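Local coordinates for lipolytic enzyme, G-D-S-L family (Bacteroides thetaiotaomicron, PDB 7BR2), which metabolises the drug diltiazem in a gut bacterium and belongs to the SGNH (GDSL) serine esterases, at residues E392-D395 / E396-K400; W403-G406 / R407-L410. All blocks are in the same frame, centred on the assembly; numbering follows the deposited sequence.

Interaction 1: residues E392-D395 / E396-K400; sequences EVMD and ENVEK
The backbone N-H of E396 donates to the carbonyl oxygen of E392, N to O 2.9 Å, with the bend at the hydrogen (154°) usual for a helical i to i+4 bond. One residue on, a side chain reaches back: N397 ND2 lies 3.0 Å from V393 O, and at 171° the bond is nearly straight. The acceptor lies in the plane of the N397 amide, whereas the donor is tilted from the plane of the V393 carbonyl. N397 has CG anti to its carbonyl carbon (chi1 -81°), which turns the amide back along the helix to run beside V393 in the same direction; V393 CG1 is 3.8 Å from ND2. Replacing N397 by alanine would probably deprive V393 O of its side-chain donor and remove the amide that lies alongside V393. These bonds belong to the C-terminal part of helix 388-397, where N397 N also donates to M394 O at 3.0 Å, an i to i+3 bond. A water donates to D395 O at 3.0 Å and accepts from E399 N at 2.7 Å, linking two backbone groups four residues apart. M394 CG meets V398 CG1 at 3.8 Å, the two side chains crossing at an angle. F377 of helix 344-377 and L404 of helix 402-406 pack on M394, and F376 packs on V393 and N397. The aliphatic part of exposed E396 runs over E392 O, while its carboxylate stands 5.5 Å from that of E392, measured from OE2 of E396 to OE1 of E392, a like-charged pair that solvent probably screens.

Interaction 2: residues W403-G406 / R407-L410; sequences WLKG and RRDL
With CG anti to its backbone N (chi1 -162°), W403 swings its indole forward along the chain, and R407, with an unusual chi2 of 111° about CB-CG, lays its guanidinium over one face of that indole. R407 CZ sits 3.6 Å from the centroid of the six-membered ring, a cation-pi contact with the two planes 32° apart. Nearer the backbone, R407 CD makes a CH-pi contact, 3.9 Å from the centroid of the five-membered ring. The W403 side chain is poorly ordered, so the finer details of this contact are uncertain. E368 of helix 344-377 forms a salt bridge with R407 NE, and W371 of the same helix meets the W403 ring edge-to-face. The cation-pi pair spans a junction between helices: R407 is the N-cap residue of helix 408-414, directly following helix 402-406. Its own N-H still serves the first helix, donating to L404 O at 3.0 Å and weakly to W403 O. R408 N reaches K405 O by another weak bond. Two waters bridge the first turn of helix 408-414 to the preceding carbonyls. One donates to K405 O at 2.7 Å and accepts from D409 N at 3.1 Å; the second donates to G406 O at 2.8 Å and accepts from L410 N at 3.0 Å.

Overall arrangement
Both interactions lie on the same side of the chain's centre, about 36 Å (interaction 1) and 27 Å (interaction 2) from that centre to theirs. They follow each other in sequence and touch directly: D395 of interaction 1 forms a salt bridge with R408 of interaction 2, and M394 packs on L404. Helix 344-377 contributes aromatic side chains to both and a carboxylate to the second. Interaction 1 is partly buried and combines backbone and amide bonding with apolar packing, whereas interaction 2 lies at the surface and relies on a cation-pi contact and bridging waters.

Interaction 1: residues E392-D395 / E396-K400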
ATOM      1  N   GLU A 392      18.544  10.807 -30.594  1.00 29.75           N
ATOM      2  CA  GLU A 392      19.327  10.091 -31.595  1.00 32.43           C
ATOM      3  C   GLU A 392      19.746   8.720 -31.082  1.00 34.74           C
ATOM      4  O   GLU A 392      19.640   7.719 -31.801  1.00 33.33           O
ATOM      5  CB  GLU A 392      20.547  10.925 -31.996  1.00 30.31           C
ATOM      6  CG  GLU A 392      20.237  11.943 -33.079  1.00 30.22           C
ATOM      7  CD  GLU A 392      21.302  13.009 -33.220  1.00 36.73           C
ATOM      8  OE1 GLU A 392      22.347  12.914 -32.541  1.00 37.50           O
ATOM      9  OE2 GLU A 392      21.081  13.953 -34.014  1.00 38.42           O
ATOM     10  N   VAL A 393      20.265   8.661 -29.849  1.00 30.08           N
ATOM     11  CA  VAL A 393      20.728   7.378 -29.322  1.00 32.41           C
ATOM     12  C   VAL A 393      19.553   6.427 -29.101  1.00 27.98           C
ATOM     13  O   VAL A 393      19.630   5.223 -29.407  1.00 32.08           O
ATOM     14  CB  VAL A 393      21.562   7.594 -28.047  1.00 29.21           C
ATOM     15  CG1 VAL A 393      21.770   6.303 -27.305  1.00 25.03           C
ATOM     16  CG2 VAL A 393      22.907   8.222 -28.418  1.00 28.99           C
ATOM     17  N   MET A 394      18.436   6.947 -28.596  1.00 32.39           N
ATOM     18  CA  MET A 394      17.259   6.095 -28.447  1.00 35.94           C
ATOM     19  C   MET A 394      16.811   5.540 -29.793  1.00 33.35           C
ATOM     20  O   MET A 394      16.468   4.356 -29.905  1.00 35.57           O
ATOM     21  CB  MET A 394      16.119   6.858 -27.776  1.00 30.55           C
ATOM     22  CG  MET A 394      14.814   6.076 -27.805  1.00 34.20           C
ATOM     23  SD  MET A 394      13.457   6.960 -27.036  1.00 40.81           S
ATOM     24  CE  MET A 394      13.819   6.700 -25.316  1.00 37.59           C
ATOM     25  N   ASP A 395      16.777   6.392 -30.822  1.00 31.53           N
ATOM     26  CA  ASP A 395      16.393   5.919 -32.145  1.00 36.23           C
ATOM     27  C   ASP A 395      17.360   4.860 -32.648  1.00 31.35           C
ATOM     28  O   ASP A 395      16.953   3.899 -33.309  1.00 35.34           O
ATOM     29  CB  ASP A 395      16.335   7.084 -33.126  1.00 38.51           C
ATOM     30  CG  ASP A 395      15.122   7.966 -32.915  1.00 35.54           C
ATOM     31  OD1 ASP A 395      14.180   7.534 -32.226  1.00 38.51           O
ATOM     32  OD2 ASP A 395      15.097   9.077 -33.478  1.00 40.17           O
ATOM     33  N   GLU A 396      18.652   5.046 -32.384  1.00 30.12           N
ATOM     34  CA  GLU A 396      19.656   4.067 -32.784  1.00 38.17           C
ATOM     35  C   GLU A 396      19.472   2.738 -32.075  1.00 35.87           C
ATOM     36  O   GLU A 396      20.042   1.734 -32.516  1.00 36.48           O
ATOM     37  CB  GLU A 396      21.064   4.576 -32.477  1.00 34.80           C
ATOM     38  CG  GLU A 396      21.544   5.693 -33.358  1.00 41.04           C
ATOM     39  CD  GLU A 396      22.723   6.423 -32.732  1.00 41.71           C
ATOM     40  OE1 GLU A 396      23.254   5.913 -31.713  1.00 38.87           O
ATOM     41  OE2 GLU A 396      23.113   7.494 -33.265  1.00 42.88           O
ATOM     42  N   ASN A 397      18.770   2.727 -30.941  1.00 33.41           N
ATOM     43  CA  ASN A 397      18.648   1.506 -30.158  1.00 33.45           C
ATOM     44  C   ASN A 397      17.268   0.862 -30.124  1.00 37.43           C
ATOM     45  O   ASN A 397      17.151  -0.244 -29.593  1.00 37.58           O
ATOM     46  CB  ASN A 397      19.108   1.770 -28.716  1.00 29.25           C
ATOM     47  CG  ASN A 397      20.607   1.717 -28.578  1.00 31.92           C
ATOM     48  OD1 ASN A 397      21.154   0.670 -28.250  1.00 37.25           O
ATOM     49  ND2 ASN A 397      21.286   2.840 -28.835  1.00 27.98           N
ATOM     50  N   VAL A 398      16.222   1.499 -30.656  1.00 37.65           N
ATOM     51  CA  VAL A 398      14.896   0.917 -30.417  1.00 39.37           C
ATOM     52  C   VAL A 398      14.696  -0.412 -31.150  1.00 44.13           C
ATOM     53  O   VAL A 398      13.957  -1.278 -30.669  1.00 43.22           O
ATOM     54  CB  VAL A 398      13.778   1.909 -30.778  1.00 42.35           C
ATOM     55  CG1 VAL A 398      13.713   3.037 -29.755  1.00 34.01           C
ATOM     56  CG2 VAL A 398      13.966   2.443 -32.191  1.00 33.81           C
ATOM     57  N   GLU A 399      15.368  -0.633 -32.281  1.00 45.15           N
ATOM     58  CA  GLU A 399      15.120  -1.866 -33.031  1.00 49.56           C
ATOM     59  C   GLU A 399      15.697  -3.103 -32.357  1.00 47.88           C
ATOM     60  O   GLU A 399      15.293  -4.223 -32.677  1.00 47.80           O
ATOM     61  CB  GLU A 399      15.678  -1.742 -34.448  1.00 49.04           C
ATOM     62  CG  GLU A 399      14.847  -0.832 -35.341  1.00 50.82           C
ATOM     63  CD  GLU A 399      13.340  -1.047 -35.178  1.00 60.05           C
ATOM     64  OE1 GLU A 399      12.868  -2.209 -35.178  1.00 57.53           O
ATOM     65  OE2 GLU A 399      12.619  -0.037 -35.044  1.00 63.03           O
ATOM     66  N   LYS A 400      16.605  -2.917 -31.408  1.00 49.56           N
ATOM     67  CA  LYS A 400      17.270  -3.997 -30.698  1.00 50.07           C
ATOM     68  C   LYS A 400      16.975  -3.951 -29.202  1.00 52.81           C
ATOM     69  O   LYS A 400      17.675  -4.592 -28.417  1.00 53.94           O
ATOM     70  CB  LYS A 400      18.768  -3.870 -31.006  1.00 50.41           C
ATOM     71  CG  LYS A 400      19.297  -2.548 -30.489  1.00 57.30           C
ATOM     72  CD  LYS A 400      20.578  -2.050 -31.155  1.00 55.67           C
ATOM     73  CE  LYS A 400      21.847  -2.699 -30.666  1.00 63.72           C
ATOM     74  NZ  LYS A 400      23.037  -2.095 -31.355  1.00 65.50           N
TER
HETATM   75  O   HOH W   1      17.236   0.918 -33.563  1.00 38.01           O

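Interaction 2: residues W403-G406 / R407-L410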
ATOM      1  N   TRP A 403      11.874  -3.195 -24.957  1.00 63.75           N
ATOM      2  CA  TRP A 403      11.315  -2.409 -23.868  1.00 66.58           C
ATOM      3  C   TRP A 403      11.463  -0.922 -24.139  1.00 54.81           C
ATOM      4  O   TRP A 403      10.533  -0.148 -23.894  1.00 46.87           O
ATOM      5  CB  TRP A 403      12.004  -2.808 -22.562  1.00 69.40           C
ATOM      6  CG  TRP A 403      11.288  -2.417 -21.316  1.00 78.39           C
ATOM      7  CD1 TRP A 403      11.621  -1.420 -20.453  1.00 88.44           C
ATOM      8  CD2 TRP A 403      10.106  -3.023 -20.795  1.00 83.68           C
ATOM      9  NE1 TRP A 403      10.723  -1.372 -19.419  1.00 97.14           N
ATOM     10  CE2 TRP A 403       9.780  -2.347 -19.608  1.00 91.64           C
ATOM     11  CE3 TRP A 403       9.292  -4.075 -21.219  1.00 83.00           C
ATOM     12  CZ2 TRP A 403       8.676  -2.688 -18.839  1.00 91.68           C
ATOM     13  CZ3 TRP A 403       8.196  -4.409 -20.457  1.00 86.50           C
ATOM     14  CH2 TRP A 403       7.897  -3.719 -19.281  1.00 86.14           C
ATOM     15  N   LEU A 404      12.607  -0.512 -24.692  1.00 49.91           N
ATOM     16  CA  LEU A 404      12.793   0.898 -25.015  1.00 49.65           C
ATOM     17  C   LEU A 404      11.863   1.332 -26.139  1.00 42.79           C
ATOM     18  O   LEU A 404      11.283   2.419 -26.078  1.00 33.18           O
ATOM     19  CB  LEU A 404      14.254   1.176 -25.385  1.00 45.83           C
ATOM     20  CG  LEU A 404      14.671   2.634 -25.616  1.00 38.69           C
ATOM     21  CD1 LEU A 404      14.701   3.416 -24.316  1.00 29.91           C
ATOM     22  CD2 LEU A 404      16.001   2.714 -26.323  1.00 33.52           C
ATOM     23  N   LYS A 405      11.655   0.469 -27.140  1.00 42.77           N
ATOM     24  CA  LYS A 405      10.734   0.818 -28.214  1.00 42.20           C
ATOM     25  C   LYS A 405       9.317   0.964 -27.685  1.00 39.53           C
ATOM     26  O   LYS A 405       8.561   1.813 -28.160  1.00 35.77           O
ATOM     27  CB  LYS A 405      10.747  -0.244 -29.315  1.00 49.96           C
ATOM     28  CG  LYS A 405       9.964   0.181 -30.561  1.00 51.26           C
ATOM     29  CD  LYS A 405       9.944  -0.883 -31.643  1.00 49.58           C
ATOM     30  CE  LYS A 405       9.691  -0.233 -32.988  1.00 59.27           C
ATOM     31  NZ  LYS A 405       9.488  -1.223 -34.076  1.00 67.19           N
ATOM     32  N   GLY A 406       8.935   0.139 -26.710  1.00 40.21           N
ATOM     33  CA  GLY A 406       7.614   0.290 -26.130  1.00 41.73           C
ATOM     34  C   GLY A 406       7.411   1.600 -25.397  1.00 41.92           C
ATOM     35  O   GLY A 406       6.275   2.065 -25.277  1.00 36.48           O
ATOM     36  N   ARG A 407       8.485   2.229 -24.941  1.00 34.15           N
ATOM     37  CA  ARG A 407       8.386   3.480 -24.207  1.00 37.12           C
ATOM     38  C   ARG A 407       8.788   4.711 -25.005  1.00 32.90           C
ATOM     39  O   ARG A 407       8.857   5.795 -24.421  1.00 35.80           O
ATOM     40  CB  ARG A 407       9.182   3.408 -22.902  1.00 40.79           C
ATOM     41  CG  ARG A 407       8.508   2.547 -21.849  1.00 44.14           C
ATOM     42  CD  ARG A 407       9.202   1.258 -21.531  1.00 51.02           C
ATOM     43  NE  ARG A 407       8.311   0.440 -20.719  1.00 68.50           N
ATOM     44  CZ  ARG A 407       7.390  -0.376 -21.222  1.00 67.58           C
ATOM     45  NH1 ARG A 407       7.254  -0.492 -22.531  1.00 61.38           N
ATOM     46  NH2 ARG A 407       6.611  -1.082 -20.417  1.00 72.42           N
ATOM     47  N   ARG A 408       9.075   4.587 -26.305  1.00 31.54           N
ATOM     48  CA  ARG A 408       9.534   5.751 -27.059  1.00 32.37           C
ATOM     49  C   ARG A 408       8.471   6.850 -27.120  1.00 32.83           C
ATOM     50  O   ARG A 408       8.803   8.038 -27.078  1.00 33.33           O
ATOM     51  CB  ARG A 408       9.970   5.372 -28.473  1.00 34.69           C
ATOM     52  CG  ARG A 408      10.382   6.618 -29.266  1.00 37.15           C
ATOM     53  CD  ARG A 408      11.172   6.316 -30.528  1.00 42.54           C
ATOM     54  NE  ARG A 408      10.557   5.265 -31.320  1.00 45.49           N
ATOM     55  CZ  ARG A 408      11.012   4.878 -32.508  1.00 53.15           C
ATOM     56  NH1 ARG A 408      12.089   5.468 -33.020  1.00 44.39           N
ATOM     57  NH2 ARG A 408      10.394   3.910 -33.181  1.00 45.52           N
ATOM     58  N   ASP A 409       7.203   6.488 -27.307  1.00 28.35           N
ATOM     59  CA  ASP A 409       6.159   7.510 -27.347  1.00 32.47           C
ATOM     60  C   ASP A 409       6.069   8.248 -26.004  1.00 35.75           C
ATOM     61  O   ASP A 409       6.099   9.498 -25.935  1.00 32.04           O
ATOM     62  CB  ASP A 409       4.826   6.848 -27.719  1.00 26.34           C
ATOM     63  CG  ASP A 409       3.701   7.850 -27.875  1.00 32.88           C
ATOM     64  OD1 ASP A 409       3.923   8.876 -28.545  1.00 29.97           O
ATOM     65  OD2 ASP A 409       2.595   7.616 -27.340  1.00 35.23           O
ATOM     66  N   LEU A 410       6.008   7.476 -24.916  1.00 26.76           N
ATOM     67  CA  LEU A 410       5.987   8.068 -23.594  1.00 29.90           C
ATOM     68  C   LEU A 410       7.219   8.931 -23.377  1.00 31.77           C
ATOM     69  O   LEU A 410       7.112  10.029 -22.831  1.00 28.40           O
ATOM     70  CB  LEU A 410       5.879   6.979 -22.520  1.00 33.19           C
ATOM     71  CG  LEU A 410       5.810   7.469 -21.058  1.00 27.14           C
ATOM     72  CD1 LEU A 410       4.834   6.607 -20.245  1.00 33.22           C
ATOM     73  CD2 LEU A 410       7.191   7.518 -20.377  1.00 25.77           C
TER
HETATM   74  O   HOH W   2       6.560   3.507 -27.745  1.00 33.56           O
HETATM   75  O   HOH W   3       5.139   4.633 -24.912  1.00 32.42           O